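Local coordinates for protein arylalkylamine N-Acetyltransferase 2 (Aedes aegypti, PDB 4FD5) that probably catalyses transfer of acyl groups, such as acetyl, from coenzyme A thioesters to the amines of dopamine and serotonin, at residues D74-A79 / S140-K145; E190-D195 / H211-I216. One frame throughout, in Å; residues are numbered along the deposited sequence.

Interaction 1 (D74-A79 / S140-K145); sequences DIAGVA and SRFRGK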
loop_
_atom_site.group_PDB
_atom_site.type_symbol
_atom_site.label_atom_id
_atom_site.label_comp_id
_atom_site.label_asym_id
_atom_site.label_seq_id
_atom_site.Cartn_x
_atom_site.Cartn_y
_atom_site.Cartn_z
ATOM N N ASP A 74 -15.468 1.109 -15.899
ATOM C CA ASP A 74 -14.838 2.051 -14.973
ATOM C C ASP A 74 -14.100 1.334 -13.840
ATOM O O ASP A 74 -14.576 0.325 -13.325
ATOM C CB ASP A 74 -15.897 2.971 -14.347
ATOM C CG ASP A 74 -16.511 3.934 -15.347
ATOM O OD1 ASP A 74 -16.273 3.763 -16.560
ATOM O OD2 ASP A 74 -17.233 4.847 -14.898
ATOM N N ILE A 75 -12.944 1.860 -13.458
ATOM C CA ILE A 75 -12.220 1.350 -12.297
ATOM C C ILE A 75 -12.980 1.768 -11.041
ATOM O O ILE A 75 -13.035 2.949 -10.702
ATOM C CB ILE A 75 -10.758 1.895 -12.248
ATOM C CG1 ILE A 75 -9.970 1.477 -13.501
ATOM C CG2 ILE A 75 -10.028 1.432 -10.975
ATOM C CD1 ILE A 75 -9.863 -0.010 -13.696
ATOM N N ALA A 76 -13.577 0.799 -10.365
ATOM C CA ALA A 76 -14.288 1.089 -9.118
ATOM C C ALA A 76 -13.308 1.085 -7.960
ATOM O O ALA A 76 -13.464 1.839 -6.986
ATOM C CB ALA A 76 -15.399 0.090 -8.887
ATOM N N GLY A 77 -12.294 0.229 -8.050
ATOM C CA GLY A 77 -11.292 0.242 -6.988
ATOM C C GLY A 77 -10.131 -0.660 -7.338
ATOM O O GLY A 77 -10.241 -1.443 -8.273
ATOM N N VAL A 78 -9.027 -0.562 -6.605
ATOM C CA VAL A 78 -7.885 -1.450 -6.839
ATOM C C VAL A 78 -7.186 -1.876 -5.545
ATOM O O VAL A 78 -7.221 -1.177 -4.529
ATOM C CB VAL A 78 -6.822 -0.792 -7.743
ATOM C CG1 VAL A 78 -7.403 -0.519 -9.140
ATOM C CG2 VAL A 78 -6.261 0.468 -7.094
ATOM N N ALA A 79 -6.522 -3.025 -5.626
ATOM C CA ALA A 79 -5.516 -3.430 -4.660
ATOM C C ALA A 79 -4.232 -3.622 -5.441
ATOM O O ALA A 79 -4.127 -4.558 -6.235
ATOM C CB ALA A 79 -5.908 -4.734 -3.998
ATOM N N SER A 140 -14.928 7.008 -4.655
ATOM C CA SER A 140 -16.041 7.424 -3.792
ATOM C C SER A 140 -17.409 7.030 -4.352
ATOM O O SER A 140 -18.341 6.770 -3.580
ATOM C CB SER A 140 -16.000 8.932 -3.516
ATOM O OG SER A 140 -16.176 9.671 -4.719
ATOM N N ARG A 141 -17.544 6.998 -5.677
ATOM C CA ARG A 141 -18.815 6.638 -6.314
ATOM C C ARG A 141 -19.233 5.210 -5.961
ATOM O O ARG A 141 -20.420 4.874 -5.985
ATOM C CB ARG A 141 -18.732 6.800 -7.843
ATOM C CG ARG A 141 -18.424 8.221 -8.330
ATOM C CD ARG A 141 -18.140 8.256 -9.834
ATOM N NE ARG A 141 -16.826 7.697 -10.163
ATOM C CZ ARG A 141 -16.489 7.202 -11.352
ATOM N NH1 ARG A 141 -17.371 7.181 -12.343
ATOM N NH2 ARG A 141 -15.262 6.724 -11.554
ATOM N N PHE A 142 -18.250 4.379 -5.617
ATOM C CA PHE A 142 -18.458 2.947 -5.466
ATOM C C PHE A 142 -18.341 2.461 -4.024
ATOM O O PHE A 142 -18.324 1.259 -3.771
ATOM C CB PHE A 142 -17.483 2.159 -6.370
ATOM C CG PHE A 142 -17.737 2.352 -7.840
ATOM C CD1 PHE A 142 -17.083 3.345 -8.554
ATOM C CD2 PHE A 142 -18.636 1.535 -8.506
ATOM C CE1 PHE A 142 -17.323 3.518 -9.909
ATOM C CE2 PHE A 142 -18.873 1.703 -9.856
ATOM C CZ PHE A 142 -18.219 2.698 -10.551
ATOM N N ARG A 143 -18.261 3.396 -3.081
ATOM C CA ARG A 143 -18.157 3.028 -1.673
ATOM C C ARG A 143 -19.489 2.545 -1.127
ATOM O O ARG A 143 -20.539 2.821 -1.694
ATOM C CB ARG A 143 -17.616 4.205 -0.863
ATOM C CG ARG A 143 -16.151 4.476 -1.174
ATOM C CD ARG A 143 -15.663 5.806 -0.633
ATOM N NE ARG A 143 -14.321 6.097 -1.147
ATOM C CZ ARG A 143 -13.691 7.258 -0.988
ATOM N NH1 ARG A 143 -14.267 8.252 -0.320
ATOM N NH2 ARG A 143 -12.476 7.430 -1.499
ATOM N N GLY A 144 -19.432 1.806 -0.030
ATOM C CA GLY A 144 -20.636 1.226 0.552
ATOM C C GLY A 144 -21.071 -0.088 -0.079
ATOM O O GLY A 144 -22.114 -0.624 0.262
ATOM N N LYS A 145 -20.273 -0.615 -1.006
ATOM C CA LYS A 145 -20.560 -1.895 -1.664
ATOM C C LYS A 145 -19.656 -3.031 -1.162
ATOM O O LYS A 145 -19.706 -4.159 -1.670
ATOM C CB LYS A 145 -20.384 -1.763 -3.179
ATOM C CG LYS A 145 -21.266 -0.720 -3.833
ATOM C CD LYS A 145 -22.742 -1.027 -3.629
ATOM C CE LYS A 145 -23.107 -2.366 -4.220
ATOM N NZ LYS A 145 -24.584 -2.506 -4.389
#
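A76 and F142 meet at the heart of this contact, the methyl group of one lying over a face of the other's ring. A76 CB stands 3.6 Å from the F142 ring centroid and 18° off the ring normal, a CH-pi contact. It is displaced toward the CG side, with A76 CB to F142 CG at 3.4 Å. A76 CA adds to the packing, with CD1 of F142 at 3.6 Å. The bond from CA to CB of F142 points from its 3-10 turn toward the strand, and chi1 (-66°) sets CG beside the backbone N, where it meets A76 CB.

Beside this apolar pair, R141 and D74 form a salt bridge from side chains that cross at about a right angle. The hydrogen bond from R141 NH1 to D74 OD2 is weak, 3.5 Å long, and the carboxylate and guanidinium planes are 41° apart. A bend at chi3 turns NE of R141 away from an extended course, and F142 CE1 lies 4.0 Å above the guanidinium plane, over its centre. The stronger partner of R141 is D139, which its NH2 meets in a second salt bridge.

Further out, A76 and G77 both face A68 in a classic beta bulge, while L147 at the start of helix 147-161 touches both A76 and F142. The segment R141-F142-R143-G144 opens the R-x-x-G-x-G/A signature of GNAT enzymes, whose loop binds the pyrophosphate of acyl-CoA in relatives. Across the two segments, then, close apolar packing joins loop to strand, and the long, weakly bonded ion pair with D74 probably contributes less to holding R141 than D139 does.

Interaction 2 (E190-D195 / H211-I216); sequences EINYTD and HEKLKI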
loop_
_atom_site.group_PDB
_atom_site.type_symbol
_atom_site.label_atom_id
_atom_site.label_comp_id
_atom_site.label_asym_id
_atom_site.label_seq_id
_atom_site.Cartn_x
_atom_site.Cartn_y
_atom_site.Cartn_z
ATOM N N GLU A 190 4.066 -1.150 15.192
ATOM C CA GLU A 190 3.211 0.030 15.076
ATOM C C GLU A 190 3.873 1.270 15.647
ATOM O O GLU A 190 4.712 1.179 16.536
ATOM C CB GLU A 190 1.849 -0.197 15.724
ATOM C CG GLU A 190 1.862 -0.351 17.226
ATOM C CD GLU A 190 0.480 -0.663 17.775
ATOM O OE1 GLU A 190 -0.454 -0.864 16.965
ATOM O OE2 GLU A 190 0.328 -0.717 19.008
ATOM N N ILE A 191 3.486 2.429 15.119
ATOM C CA ILE A 191 3.991 3.698 15.648
ATOM C C ILE A 191 2.938 4.802 15.538
ATOM O O ILE A 191 2.225 4.905 14.530
ATOM C CB ILE A 191 5.315 4.115 14.967
ATOM C CG1 ILE A 191 5.908 5.362 15.648
ATOM C CG2 ILE A 191 5.111 4.353 13.475
ATOM C CD1 ILE A 191 7.272 5.745 15.100
ATOM N N ASN A 192 2.813 5.602 16.597
ATOM C CA ASN A 192 1.883 6.723 16.611
ATOM C C ASN A 192 2.526 7.912 15.934
ATOM O O ASN A 192 3.665 8.254 16.250
ATOM C CB ASN A 192 1.542 7.131 18.048
ATOM C CG ASN A 192 0.730 6.084 18.782
ATOM O OD1 ASN A 192 -0.261 5.577 18.265
ATOM N ND2 ASN A 192 1.145 5.765 20.003
ATOM N N TYR A 193 1.803 8.530 15.008
ATOM C CA TYR A 193 2.316 9.686 14.279
ATOM C C TYR A 193 2.650 10.831 15.238
ATOM O O TYR A 193 3.572 11.600 15.001
ATOM C CB TYR A 193 1.316 10.136 13.218
ATOM C CG TYR A 193 1.089 9.094 12.149
ATOM C CD1 TYR A 193 2.166 8.486 11.525
ATOM C CD2 TYR A 193 -0.187 8.710 11.787
ATOM C CE1 TYR A 193 1.969 7.526 10.550
ATOM C CE2 TYR A 193 -0.392 7.759 10.817
ATOM C CZ TYR A 193 0.700 7.174 10.209
ATOM O OH TYR A 193 0.514 6.211 9.239
ATOM N N THR A 194 1.913 10.928 16.334
ATOM C CA THR A 194 2.184 12.017 17.268
ATOM C C THR A 194 3.479 11.808 18.040
ATOM O O THR A 194 3.972 12.735 18.683
ATOM C CB THR A 194 1.026 12.248 18.256
ATOM O OG1 THR A 194 0.665 11.009 18.872
ATOM C CG2 THR A 194 -0.182 12.825 17.540
ATOM N N ASP A 195 4.035 10.599 17.978
ATOM C CA ASP A 195 5.260 10.281 18.713
ATOM C C ASP A 195 6.490 10.274 17.811
ATOM O O ASP A 195 7.599 10.028 18.274
ATOM C CB ASP A 195 5.150 8.909 19.394
ATOM C CG ASP A 195 4.020 8.834 20.404
ATOM O OD1 ASP A 195 3.661 9.865 21.013
ATOM O OD2 ASP A 195 3.488 7.722 20.589
ATOM N N HIS A 211 -6.754 9.077 11.254
ATOM C CA HIS A 211 -5.507 8.330 11.156
ATOM C C HIS A 211 -4.658 8.609 12.372
ATOM O O HIS A 211 -4.564 9.750 12.819
ATOM C CB HIS A 211 -4.812 8.672 9.848
ATOM C CG HIS A 211 -5.718 8.543 8.672
ATOM N ND1 HIS A 211 -6.277 7.340 8.300
ATOM C CD2 HIS A 211 -6.205 9.469 7.813
ATOM C CE1 HIS A 211 -7.061 7.528 7.250
ATOM N NE2 HIS A 211 -7.027 8.810 6.933
ATOM N N GLU A 212 -4.091 7.553 12.942
ATOM C CA GLU A 212 -3.395 7.664 14.211
ATOM C C GLU A 212 -2.030 6.984 14.206
ATOM O O GLU A 212 -1.064 7.493 14.783
ATOM C CB GLU A 212 -4.266 7.061 15.307
ATOM C CG GLU A 212 -4.056 7.661 16.669
ATOM C CD GLU A 212 -5.213 7.352 17.598
ATOM O OE1 GLU A 212 -5.894 8.305 18.034
ATOM O OE2 GLU A 212 -5.439 6.157 17.883
ATOM N N LYS A 213 -1.950 5.832 13.548
ATOM C CA LYS A 213 -0.765 4.979 13.600
ATOM C C LYS A 213 -0.397 4.419 12.244
ATOM O O LYS A 213 -1.253 4.249 11.383
ATOM C CB LYS A 213 -1.017 3.773 14.514
ATOM C CG LYS A 213 -1.242 4.086 15.969
ATOM C CD LYS A 213 -1.741 2.856 16.721
ATOM C CE LYS A 213 -1.952 3.151 18.203
ATOM N NZ LYS A 213 -2.262 1.915 18.959
ATOM N N LEU A 214 0.887 4.132 12.075
ATOM C CA LEU A 214 1.348 3.270 10.991
ATOM C C LEU A 214 1.438 1.870 11.586
ATOM O O LEU A 214 2.084 1.683 12.620
ATOM C CB LEU A 214 2.730 3.698 10.515
ATOM C CG LEU A 214 3.533 2.667 9.715
ATOM C CD1 LEU A 214 2.827 2.288 8.425
ATOM C CD2 LEU A 214 4.903 3.226 9.408
ATOM N N LYS A 215 0.785 0.890 10.961
ATOM C CA LYS A 215 0.859 -0.483 11.459
ATOM C C LYS A 215 1.387 -1.380 10.359
ATOM O O LYS A 215 0.840 -1.381 9.259
ATOM C CB LYS A 215 -0.515 -0.990 11.899
ATOM C CG LYS A 215 -1.172 -0.181 13.007
ATOM C CD LYS A 215 -2.469 -0.844 13.480
ATOM C CE LYS A 215 -3.114 -0.034 14.600
ATOM N NZ LYS A 215 -4.293 -0.742 15.165
ATOM N N ILE A 216 2.461 -2.113 10.641
ATOM C CA ILE A 216 2.889 -3.196 9.761
ATOM C C ILE A 216 2.187 -4.475 10.211
ATOM O O ILE A 216 2.353 -4.922 11.372
ATOM C CB ILE A 216 4.406 -3.389 9.740
ATOM C CG1 ILE A 216 5.085 -2.125 9.209
ATOM C CG2 ILE A 216 4.776 -4.608 8.896
ATOM C CD1 ILE A 216 6.599 -2.222 9.198
HETATM O O HOH W 1 -0.923 9.759 16.208
#
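I191 and L214 face each other as a hydrogen-bonded pair of two antiparallel strands, and their reciprocal bonds, I191 N to L214 O at 3.0 Å and L214 N to I191 O at 2.9 Å, both lie in the carbonyl planes. On their face of the sheet the packing is close. CG2 of I191 rests 3.9 Å from CB of L214, the side chains crossing obliquely, and Q115 of helix 103-116 touches both residues. The buried Y193 closes this side: one ring face looks onto K213 CA, toward the rim, and the side chain meets that of L214 at about a right angle. Its hydroxyl is hydrogen-bonded to T172 O, which fixes the far end of the ring.

These are the last two strands of the GNAT sheet in chain order, and 213-220 lies inside 186-192, the edge strand. The pairing runs on past the edge strand into a 3-10 turn, where Y193 N bonds to E212 O at 3.1 Å with a nearly straight angle of 169°. A water donates to E212 O at 2.7 Å and accepts from T194 N.

The opposite face is polar, and loose only in its charges. K213 runs extended and closely beside N192, both pointing the same way, and its NZ reaches E190 OE2 in a long salt bridge of 3.7 Å. E190 carries CG between the backbone N and the carbonyl carbon (chi1 67°), then extends alongside K215, whose NZ stays 4.2 Å from E190 OE1, beyond a salt bridge. N192 lays OD1 against the K213 chain while its ND2 bonds D195 OD2 (3.1 Å) on the syn side, somewhat out of the carboxylate plane.

Interactions 1 and 2 belong to one mixed sheet but to different parts of it: their centres are 26 Å apart, their nearest atoms about 10 Å, and they do not touch. Between them run strands 129-138 and 166-171, in the order 75-85, 129-138, 166-171, 213-220, 186-192. In GNAT enzymes these two middle strands splay apart to admit the acyl-CoA cofactor. By that analogy, interaction 1 packs the start of the loop expected at the cofactor's pyrophosphate against strand 75-85, whereas 190-195 with 211-216 completes the outer edge of the C-terminal half. Along the chain the two contacts are in series, the first closed before the second opens.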